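Local coordinates for protein putative carboxylesterase (Lactobacillus plantarum WCFS1, PDB 3BJR) that probably hydrolyses carboxylic ester bonds, as a putative carboxylesterase of the alpha/beta-hydrolase type, at residues Ser60-Pro65 / Thr89-Gln94; Pro101-Gly106 / Thr147-Glu152; Thr208-Thr213 / Ala226-Leu231. One frame throughout, in Å; residues are numbered along the deposited sequence.

Contact 1. Residues Ser60-Pro65 / Thr89-Gln94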
loop_
_atom_site.group_PDB
_atom_site.type_symbol
_atom_site.label_atom_id
_atom_site.label_comp_id
_atom_site.label_asym_id
_atom_site.label_seq_id
_atom_site.Cartn_x
_atom_site.Cartn_y
_atom_site.Cartn_z
ATOM N N SER A 60 -22.273 1.056 -9.565
ATOM C CA SER A 60 -22.516 -0.229 -10.274
ATOM C C SER A 60 -23.060 -0.077 -11.679
ATOM O O SER A 60 -23.584 -1.037 -12.230
ATOM C CB SER A 60 -23.474 -1.143 -9.472
ATOM O OG SER A 60 -22.911 -1.357 -8.215
ATOM N N TYR A 61 -22.917 1.124 -12.250
ATOM C CA TYR A 61 -23.428 1.473 -13.583
ATOM C C TYR A 61 -24.937 1.489 -13.619
ATOM O O TYR A 61 -25.503 1.520 -14.695
ATOM C CB TYR A 61 -22.866 0.590 -14.727
ATOM C CG TYR A 61 -21.361 0.545 -14.728
ATOM C CD1 TYR A 61 -20.611 1.642 -15.141
ATOM C CD2 TYR A 61 -20.681 -0.582 -14.274
ATOM C CE1 TYR A 61 -19.192 1.613 -15.075
ATOM C CE2 TYR A 61 -19.314 -0.620 -14.241
ATOM C CZ TYR A 61 -18.573 0.473 -14.646
ATOM O OH TYR A 61 -17.211 0.391 -14.575
ATOM N N THR A 62 -25.591 1.517 -12.452
ATOM C CA THR A 62 -27.071 1.571 -12.397
ATOM C C THR A 62 -27.609 2.970 -12.038
ATOM O O THR A 62 -28.733 3.329 -12.384
ATOM C CB THR A 62 -27.635 0.529 -11.386
ATOM O OG1 THR A 62 -27.124 0.817 -10.075
ATOM C CG2 THR A 62 -27.247 -0.893 -11.778
ATOM N N HIS A 63 -26.778 3.756 -11.355
ATOM C CA HIS A 63 -27.139 5.075 -10.874
ATOM C C HIS A 63 -25.831 5.773 -10.537
ATOM O O HIS A 63 -24.773 5.136 -10.507
ATOM C CB HIS A 63 -28.015 4.945 -9.598
ATOM C CG HIS A 63 -27.242 4.535 -8.377
ATOM N ND1 HIS A 63 -27.086 5.357 -7.279
ATOM C CD2 HIS A 63 -26.548 3.407 -8.097
ATOM C CE1 HIS A 63 -26.303 4.766 -6.392
ATOM N NE2 HIS A 63 -25.946 3.591 -6.875
ATOM N N ILE A 64 -25.876 7.084 -10.322
ATOM C CA ILE A 64 -24.706 7.811 -9.804
ATOM C C ILE A 64 -25.111 8.256 -8.390
ATOM O O ILE A 64 -26.160 8.883 -8.232
ATOM C CB ILE A 64 -24.290 9.001 -10.714
ATOM C CG1 ILE A 64 -23.737 8.518 -12.083
ATOM C CG2 ILE A 64 -23.224 9.868 -10.044
ATOM C CD1 ILE A 64 -22.316 7.897 -12.019
ATOM N N PRO A 65 -24.329 7.875 -7.351
ATOM C CA PRO A 65 -24.579 8.315 -5.982
ATOM C C PRO A 65 -24.072 9.748 -5.852
ATOM O O PRO A 65 -22.891 9.999 -5.601
ATOM C CB PRO A 65 -23.752 7.345 -5.142
ATOM C CG PRO A 65 -22.665 6.896 -6.028
ATOM C CD PRO A 65 -23.154 6.983 -7.419
ATOM N N THR A 89 -22.372 7.700 -18.338
ATOM C CA THR A 89 -23.394 6.844 -18.953
ATOM C C THR A 89 -23.642 5.601 -18.120
ATOM O O THR A 89 -22.699 4.944 -17.659
ATOM C CB THR A 89 -22.984 6.417 -20.380
ATOM O OG1 THR A 89 -22.672 7.595 -21.105
ATOM C CG2 THR A 89 -24.102 5.650 -21.102
ATOM N N LEU A 90 -24.927 5.293 -17.936
ATOM C CA LEU A 90 -25.348 4.160 -17.137
ATOM C C LEU A 90 -25.961 3.087 -18.030
ATOM O O LEU A 90 -26.191 3.306 -19.211
ATOM C CB LEU A 90 -26.362 4.635 -16.061
ATOM C CG LEU A 90 -25.928 5.773 -15.120
ATOM C CD1 LEU A 90 -27.110 6.298 -14.297
ATOM C CD2 LEU A 90 -24.824 5.337 -14.275
ATOM N N LEU A 91 -26.215 1.918 -17.455
ATOM C CA LEU A 91 -26.843 0.795 -18.183
ATOM C C LEU A 91 -28.206 1.159 -18.706
ATOM O O LEU A 91 -28.605 0.695 -19.771
ATOM C CB LEU A 91 -26.930 -0.439 -17.294
ATOM C CG LEU A 91 -25.576 -1.121 -17.087
ATOM C CD1 LEU A 91 -25.467 -1.876 -15.734
ATOM C CD2 LEU A 91 -25.300 -2.019 -18.297
ATOM N N THR A 92 -28.920 2.003 -17.974
ATOM C CA THR A 92 -30.232 2.492 -18.422
ATOM C C THR A 92 -30.152 3.453 -19.608
ATOM O O THR A 92 -31.119 3.586 -20.347
ATOM C CB THR A 92 -31.014 3.159 -17.270
ATOM O OG1 THR A 92 -30.103 3.920 -16.463
ATOM C CG2 THR A 92 -31.715 2.087 -16.398
ATOM N N ASP A 93 -29.016 4.117 -19.796
ATOM C CA ASP A 93 -28.818 5.015 -20.941
ATOM C C ASP A 93 -28.414 4.243 -22.187
ATOM O O ASP A 93 -28.790 4.588 -23.300
ATOM C CB ASP A 93 -27.719 6.016 -20.664
ATOM C CG ASP A 93 -27.999 6.847 -19.469
ATOM O OD1 ASP A 93 -29.072 7.498 -19.436
ATOM O OD2 ASP A 93 -27.124 6.859 -18.574
ATOM N N GLN A 94 -27.618 3.205 -21.991
ATOM C CA GLN A 94 -27.102 2.456 -23.105
ATOM C C GLN A 94 -26.702 1.045 -22.714
ATOM O O GLN A 94 -26.020 0.813 -21.701
ATOM C CB GLN A 94 -25.910 3.235 -23.671
ATOM C CG GLN A 94 -24.910 2.438 -24.449
ATOM C CD GLN A 94 -23.847 3.320 -25.036
ATOM O OE1 GLN A 94 -24.110 4.464 -25.419
ATOM N NE2 GLN A 94 -22.634 2.797 -25.124
#
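Tyr-61 and Leu-90 lie at the closest backbone approach of two loops, with their CA atoms 4.9 Å apart. Neither 60-65 nor 89-94 forms a regular helix or strand. A single backbone hydrogen bond joins them, from Leu-91 N to Tyr-61 O at 2.9 Å. It is almost straight, with an angle of 179° at the hydrogen, and the donor lies nearly on the line of the carbonyl. Segment 89-94 is folded back on itself. Leu-90 O accepts from both Asp-93 N and Gln-94 N, while Leu-90 N donates to the anti lone pair of Asp-93 OD2 at 2.8 Å. The turn is therefore tied by its own side chain as well as by its backbone.

The two leucines carry the apolar part. Leu-91 brings CD1 to 3.7 Å from Tyr-61 CB, so it packs beside the root of the tyrosine and not on its ring. Leu-90 lies along the other loop. Its CD1 is 3.6 Å from His-63 CA, and its CD2 meets Ile-64 CG1 at 4.0 Å. Ile-64 holds CG1 beside its backbone N (chi1 -68°), which turns this branch to the leucine.

The contact is at the surface. Segment 60-65 lies between strand 50-56 and helix 66-77, and segment 89-94 between strand 82-87 and helix 100-114. Both loops thus follow neighbouring parallel strands, and Tyr-61 lies near a possible nucleophile elbow. Its ring end leads away from the partner loop and packs on Val-133, His-136 and Ile-137 of helix 133-153.

Contact 2. Residues Pro101-Gly106 / Thr147-Glu152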
loop_
_atom_site.group_PDB
_atom_site.type_symbol
_atom_site.label_atom_id
_atom_site.label_comp_id
_atom_site.label_asym_id
_atom_site.label_seq_id
_atom_site.Cartn_x
_atom_site.Cartn_y
_atom_site.Cartn_z
ATOM N N PRO A 101 -18.494 5.145 -20.490
ATOM C CA PRO A 101 -17.997 5.935 -19.353
ATOM C C PRO A 101 -16.556 6.389 -19.415
ATOM O O PRO A 101 -16.224 7.431 -18.833
ATOM C CB PRO A 101 -18.170 4.976 -18.178
ATOM C CG PRO A 101 -19.298 4.102 -18.614
ATOM C CD PRO A 101 -18.945 3.827 -20.031
ATOM N N VAL A 102 -15.704 5.623 -20.094
ATOM C CA VAL A 102 -14.300 5.963 -20.253
ATOM C C VAL A 102 -14.189 7.131 -21.255
ATOM O O VAL A 102 -13.387 8.054 -21.075
ATOM C CB VAL A 102 -13.492 4.752 -20.786
ATOM C CG1 VAL A 102 -12.072 5.159 -21.009
ATOM C CG2 VAL A 102 -13.578 3.536 -19.838
ATOM N N LEU A 103 -14.994 7.060 -22.315
ATOM C CA LEU A 103 -15.087 8.102 -23.305
ATOM C C LEU A 103 -15.648 9.369 -22.647
ATOM O O LEU A 103 -15.092 10.441 -22.837
ATOM C CB LEU A 103 -15.973 7.659 -24.456
ATOM C CG LEU A 103 -15.467 6.503 -25.303
ATOM C CD1 LEU A 103 -16.473 6.236 -26.404
ATOM C CD2 LEU A 103 -14.076 6.774 -25.884
ATOM N N ASP A 104 -16.710 9.226 -21.852
ATOM C CA ASP A 104 -17.304 10.356 -21.104
ATOM C C ASP A 104 -16.238 11.085 -20.261
ATOM O O ASP A 104 -16.259 12.301 -20.146
ATOM C CB ASP A 104 -18.432 9.864 -20.163
ATOM C CG ASP A 104 -19.701 9.448 -20.886
ATOM O OD1 ASP A 104 -19.942 9.919 -22.018
ATOM O OD2 ASP A 104 -20.503 8.692 -20.267
ATOM N N LEU A 105 -15.360 10.326 -19.611
ATOM C CA LEU A 105 -14.270 10.907 -18.794
ATOM C C LEU A 105 -13.331 11.725 -19.710
ATOM O O LEU A 105 -12.892 12.819 -19.345
ATOM C CB LEU A 105 -13.506 9.831 -18.050
ATOM C CG LEU A 105 -12.259 10.245 -17.255
ATOM C CD1 LEU A 105 -12.583 11.461 -16.362
ATOM C CD2 LEU A 105 -11.652 9.069 -16.469
ATOM N N GLY A 106 -13.047 11.209 -20.906
ATOM C CA GLY A 106 -12.250 11.937 -21.891
ATOM C C GLY A 106 -12.907 13.266 -22.287
ATOM O O GLY A 106 -12.244 14.317 -22.397
ATOM N N THR A 147 -4.579 6.661 -27.026
ATOM C CA THR A 147 -4.902 5.745 -28.106
ATOM C C THR A 147 -6.410 5.659 -28.359
ATOM O O THR A 147 -6.968 6.512 -29.054
ATOM C CB THR A 147 -4.274 4.362 -27.829
ATOM O OG1 THR A 147 -4.575 3.945 -26.489
ATOM C CG2 THR A 147 -2.755 4.444 -28.006
ATOM N N ARG A 148 -7.081 4.689 -27.743
ATOM C CA ARG A 148 -8.500 4.447 -28.062
ATOM C C ARG A 148 -9.448 5.622 -27.732
ATOM O O ARG A 148 -10.326 5.902 -28.514
ATOM C CB ARG A 148 -9.012 3.094 -27.483
ATOM C CG ARG A 148 -8.163 1.800 -27.829
ATOM C CD ARG A 148 -7.678 1.636 -29.293
ATOM N NE ARG A 148 -8.726 1.431 -30.315
ATOM C CZ ARG A 148 -9.041 0.270 -30.923
ATOM N NH1 ARG A 148 -8.410 -0.881 -30.652
ATOM N NH2 ARG A 148 -10.029 0.253 -31.816
ATOM N N VAL A 149 -9.255 6.335 -26.638
ATOM C CA VAL A 149 -10.125 7.493 -26.330
ATOM C C VAL A 149 -9.938 8.616 -27.356
ATOM O O VAL A 149 -10.913 9.140 -27.907
ATOM C CB VAL A 149 -9.896 8.059 -24.891
ATOM C CG1 VAL A 149 -10.800 9.258 -24.659
ATOM C CG2 VAL A 149 -10.150 6.974 -23.834
ATOM N N ALA A 150 -8.677 8.958 -27.638
ATOM C CA ALA A 150 -8.341 9.994 -28.625
ATOM C C ALA A 150 -8.957 9.708 -29.995
ATOM O O ALA A 150 -9.559 10.599 -30.627
ATOM C CB ALA A 150 -6.802 10.145 -28.745
ATOM N N THR A 151 -8.830 8.460 -30.442
ATOM C CA THR A 151 -9.332 8.094 -31.760
ATOM C C THR A 151 -10.865 7.974 -31.740
ATOM O O THR A 151 -11.496 8.405 -32.686
ATOM C CB THR A 151 -8.607 6.858 -32.327
ATOM O OG1 THR A 151 -8.725 5.778 -31.424
ATOM C CG2 THR A 151 -7.124 7.125 -32.467
ATOM N N GLU A 152 -11.481 7.465 -30.667
ATOM C CA GLU A 152 -12.970 7.430 -30.601
ATOM C C GLU A 152 -13.583 8.828 -30.520
ATOM O O GLU A 152 -14.605 9.097 -31.136
ATOM C CB GLU A 152 -13.502 6.600 -29.424
ATOM C CG GLU A 152 -13.434 5.111 -29.606
ATOM C CD GLU A 152 -14.295 4.691 -30.772
ATOM O OE1 GLU A 152 -15.537 4.861 -30.691
ATOM O OE2 GLU A 152 -13.704 4.235 -31.774
#
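Val-149 lies at the centre of this contact and meets Val-102, Leu-103 and Gly-106 of the facing helix. Apolar packing does the work across the interface. The two CG branches of Val-149 are used separately. CG2 meets Val-102 CG1 at 3.9 Å, with the two valines set at a slant to each other. CG1 lies over the backbone of Gly-106, 4.1 Å from its CA. Val-149 CG1 is anti to the backbone N (chi1 179°), and this places it against the glycine. The valine methyl packs directly on the helix backbone at Gly-106.

Leu-103 makes the second apolar patch. Its CD2 reaches 3.6 Å from Glu-152 CB and 4.0 Å from Val-149 CA. It thus rests across one turn of helix 147-152, touching the aliphatic base of the glutamate. The Glu-152 chain is bent at chi2 (-63°), and its CB and CG are the parts that face the leucine. Its side chain also packs on Thr-187 and Trp-188 of a loop.

No hydrogen bond crosses between the segments. The backbone bonds stay within each helix. Helix 147-152 includes a wider pi-type turn at 147-149 and a kink there.

The short axes pass 9.8 Å apart and cross at -74°, a steep angle. Val-149 also packs on Leu-160 of helix 157-160. The arrangement is plain helix-helix packing: it joins helix 100-114 to the C-terminal part of helix 133-153, as two helices of an alpha/beta-hydrolase-like fold.

Contact 3. Residues Thr208-Thr213 / Ala226-Leu231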
loop_
_atom_site.group_PDB
_atom_site.type_symbol
_atom_site.label_atom_id
_atom_site.label_comp_id
_atom_site.label_asym_id
_atom_site.label_seq_id
_atom_site.Cartn_x
_atom_site.Cartn_y
_atom_site.Cartn_z
ATOM N N THR A 208 0.129 7.070 -10.799
ATOM C CA THR A 208 -1.088 6.533 -10.230
ATOM C C THR A 208 -1.021 6.337 -8.722
ATOM O O THR A 208 -0.123 5.678 -8.212
ATOM C CB THR A 208 -1.401 5.182 -10.918
ATOM O OG1 THR A 208 -1.449 5.382 -12.343
ATOM C CG2 THR A 208 -2.756 4.551 -10.427
ATOM N N PHE A 209 -2.017 6.871 -8.024
ATOM C CA PHE A 209 -2.163 6.715 -6.588
ATOM C C PHE A 209 -3.346 5.800 -6.388
ATOM O O PHE A 209 -4.442 6.102 -6.812
ATOM C CB PHE A 209 -2.443 8.041 -5.894
ATOM C CG PHE A 209 -2.596 7.927 -4.432
ATOM C CD1 PHE A 209 -3.799 7.668 -3.862
ATOM C CD2 PHE A 209 -1.478 8.050 -3.604
ATOM C CE1 PHE A 209 -3.933 7.569 -2.469
ATOM C CE2 PHE A 209 -1.605 7.952 -2.244
ATOM C CZ PHE A 209 -2.806 7.694 -1.671
ATOM N N ILE A 210 -3.119 4.686 -5.698
ATOM C CA ILE A 210 -4.163 3.717 -5.444
ATOM C C ILE A 210 -4.286 3.412 -3.965
ATOM O O ILE A 210 -3.287 3.262 -3.270
ATOM C CB ILE A 210 -3.861 2.345 -6.100
ATOM C CG1 ILE A 210 -3.357 2.482 -7.517
ATOM C CG2 ILE A 210 -5.097 1.438 -6.077
ATOM C CD1 ILE A 210 -2.628 1.228 -8.019
ATOM N N TRP A 211 -5.527 3.309 -3.504
ATOM C CA TRP A 211 -5.816 2.757 -2.193
ATOM C C TRP A 211 -7.067 1.905 -2.271
ATOM O O TRP A 211 -7.981 2.161 -3.073
ATOM C CB TRP A 211 -5.878 3.791 -1.079
ATOM C CG TRP A 211 -7.167 4.430 -0.833
ATOM C CD1 TRP A 211 -8.041 4.145 0.167
ATOM C CD2 TRP A 211 -7.717 5.537 -1.546
ATOM N NE1 TRP A 211 -9.129 4.977 0.089
ATOM C CE2 TRP A 211 -8.939 5.859 -0.938
ATOM C CE3 TRP A 211 -7.287 6.283 -2.628
ATOM C CZ2 TRP A 211 -9.758 6.881 -1.402
ATOM C CZ3 TRP A 211 -8.081 7.309 -3.078
ATOM C CH2 TRP A 211 -9.308 7.594 -2.473
ATOM N N THR A 212 -7.064 0.831 -1.485
ATOM C CA THR A 212 -8.235 -0.051 -1.412
ATOM C C THR A 212 -8.232 -0.763 -0.060
ATOM O O THR A 212 -7.409 -0.446 0.847
ATOM C CB THR A 212 -8.339 -1.021 -2.639
ATOM O OG1 THR A 212 -9.660 -1.592 -2.712
ATOM C CG2 THR A 212 -7.349 -2.083 -2.566
ATOM N N THR A 213 -9.182 -1.677 0.095
ATOM C CA THR A 213 -9.315 -2.465 1.316
ATOM C C THR A 213 -8.761 -3.889 1.129
ATOM O O THR A 213 -8.914 -4.502 0.045
ATOM C CB THR A 213 -10.778 -2.461 1.818
ATOM O OG1 THR A 213 -10.834 -3.167 3.057
ATOM C CG2 THR A 213 -11.754 -3.081 0.775
ATOM N N ALA A 226 -2.498 -6.637 -8.796
ATOM C CA ALA A 226 -2.041 -7.019 -10.130
ATOM C C ALA A 226 -1.814 -5.802 -10.985
ATOM O O ALA A 226 -0.881 -5.778 -11.759
ATOM C CB ALA A 226 -3.029 -7.962 -10.782
ATOM N N TYR A 227 -2.667 -4.800 -10.852
ATOM C CA TYR A 227 -2.521 -3.576 -11.569
ATOM C C TYR A 227 -1.244 -2.860 -11.103
ATOM O O TYR A 227 -0.510 -2.334 -11.919
ATOM C CB TYR A 227 -3.757 -2.679 -11.332
ATOM C CG TYR A 227 -3.829 -1.436 -12.167
ATOM C CD1 TYR A 227 -4.027 -1.508 -13.518
ATOM C CD2 TYR A 227 -3.776 -0.169 -11.597
ATOM C CE1 TYR A 227 -4.097 -0.345 -14.301
ATOM C CE2 TYR A 227 -3.844 0.986 -12.375
ATOM C CZ TYR A 227 -4.020 0.894 -13.729
ATOM O OH TYR A 227 -4.093 2.035 -14.532
ATOM N N ALA A 228 -1.003 -2.821 -9.791
ATOM C CA ALA A 228 0.180 -2.160 -9.221
ATOM C C ALA A 228 1.437 -2.832 -9.741
ATOM O O ALA A 228 2.404 -2.178 -10.066
ATOM C CB ALA A 228 0.122 -2.208 -7.711
ATOM N N THR A 229 1.409 -4.153 -9.811
ATOM C CA THR A 229 2.503 -4.944 -10.358
ATOM C C THR A 229 2.778 -4.591 -11.827
ATOM O O THR A 229 3.935 -4.546 -12.244
ATOM C CB THR A 229 2.203 -6.419 -10.202
ATOM O OG1 THR A 229 1.893 -6.680 -8.837
ATOM C CG2 THR A 229 3.402 -7.285 -10.565
ATOM N N ALA A 230 1.725 -4.298 -12.588
ATOM C CA ALA A 230 1.859 -3.936 -13.995
ATOM C C ALA A 230 2.422 -2.541 -14.064
ATOM O O ALA A 230 3.246 -2.246 -14.916
ATOM C CB ALA A 230 0.499 -4.015 -14.742
ATOM N N LEU A 231 1.938 -1.648 -13.212
ATOM C CA LEU A 231 2.512 -0.309 -13.180
ATOM C C LEU A 231 4.022 -0.392 -12.853
ATOM O O LEU A 231 4.851 0.188 -13.553
ATOM C CB LEU A 231 1.768 0.574 -12.176
ATOM C CG LEU A 231 0.310 0.932 -12.490
ATOM C CD1 LEU A 231 -0.335 1.595 -11.259
ATOM C CD2 LEU A 231 0.193 1.817 -13.725
#
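Leu-231 and Ile-210 meet through their end methyls, CD1 to CD1 at 4.0 Å. The two side chains reach toward each other tip to tip across the strand-helix interface. The same Leu-231 CD1 is 3.8 Å from Thr-208 CB, where the side chains cross at about a right angle. One leucine methyl therefore packs on Thr-208 and Ile-210, which point toward the helix. Ile-210 CD1 is also 4.0 Å from Tyr-227 CD2, and the isoleucine methyl comes to the edge of the ring, near its plane. Thr-208 CG2 comes to the same ring at CE2, 4.2 Å away and again at the edge. One ring face receives Leu-231 CG from the same helix, offset toward the rim.

Torsions help to set these groups. Tyr-227 CG is anti to the backbone N (chi1 -172°), which carries the ring across to the strand residues. With CG2 anti to the backbone N, Thr-208 turns this methyl to the ring edge, while its hydroxyl bonds to Gln-206 O.

Further out, Ile-210 and Tyr-227 both pack on Leu-167 of strand 165-168, and Ile-210 and Ala-228 both pack on Leu-240 of strand 238-243. Ala-228 packs on Leu-225 of the second subunit.

The short axes lie 10.6 Å apart at 160°, as fits a helix returning over its sheet in the beta-alpha-beta unit 208-213, 222-233, 238-243. With no hydrogen bond between the segments and all five touching residues buried, the helix is held on the sheet here by apolar side-chain packing.

The three contacts follow one another along the chain, each closing before the next opens. Contacts 1 and 2 have centres about 18 Å apart and touch: Thr-89 OG1 is 2.6 Å from Asp-104 OD2, probably a hydrogen bond. Segment 89-94 lies in the loop that precedes helix 100-114, which carries one side of contact 2. Contact 3 stands apart, its centre about 25 Å from that of contact 1 and 21 Å from that of contact 2. Helix 133-153 connects all three, carrying segment 147-152 and packing on Tyr-61 and Tyr-227. It begins just after Ser-132, in a GxSxG pattern consistent with a nucleophile elbow. Contact 1 joins two surface loops, contact 2 two helices, and contact 3 a helix to the mixed sheet.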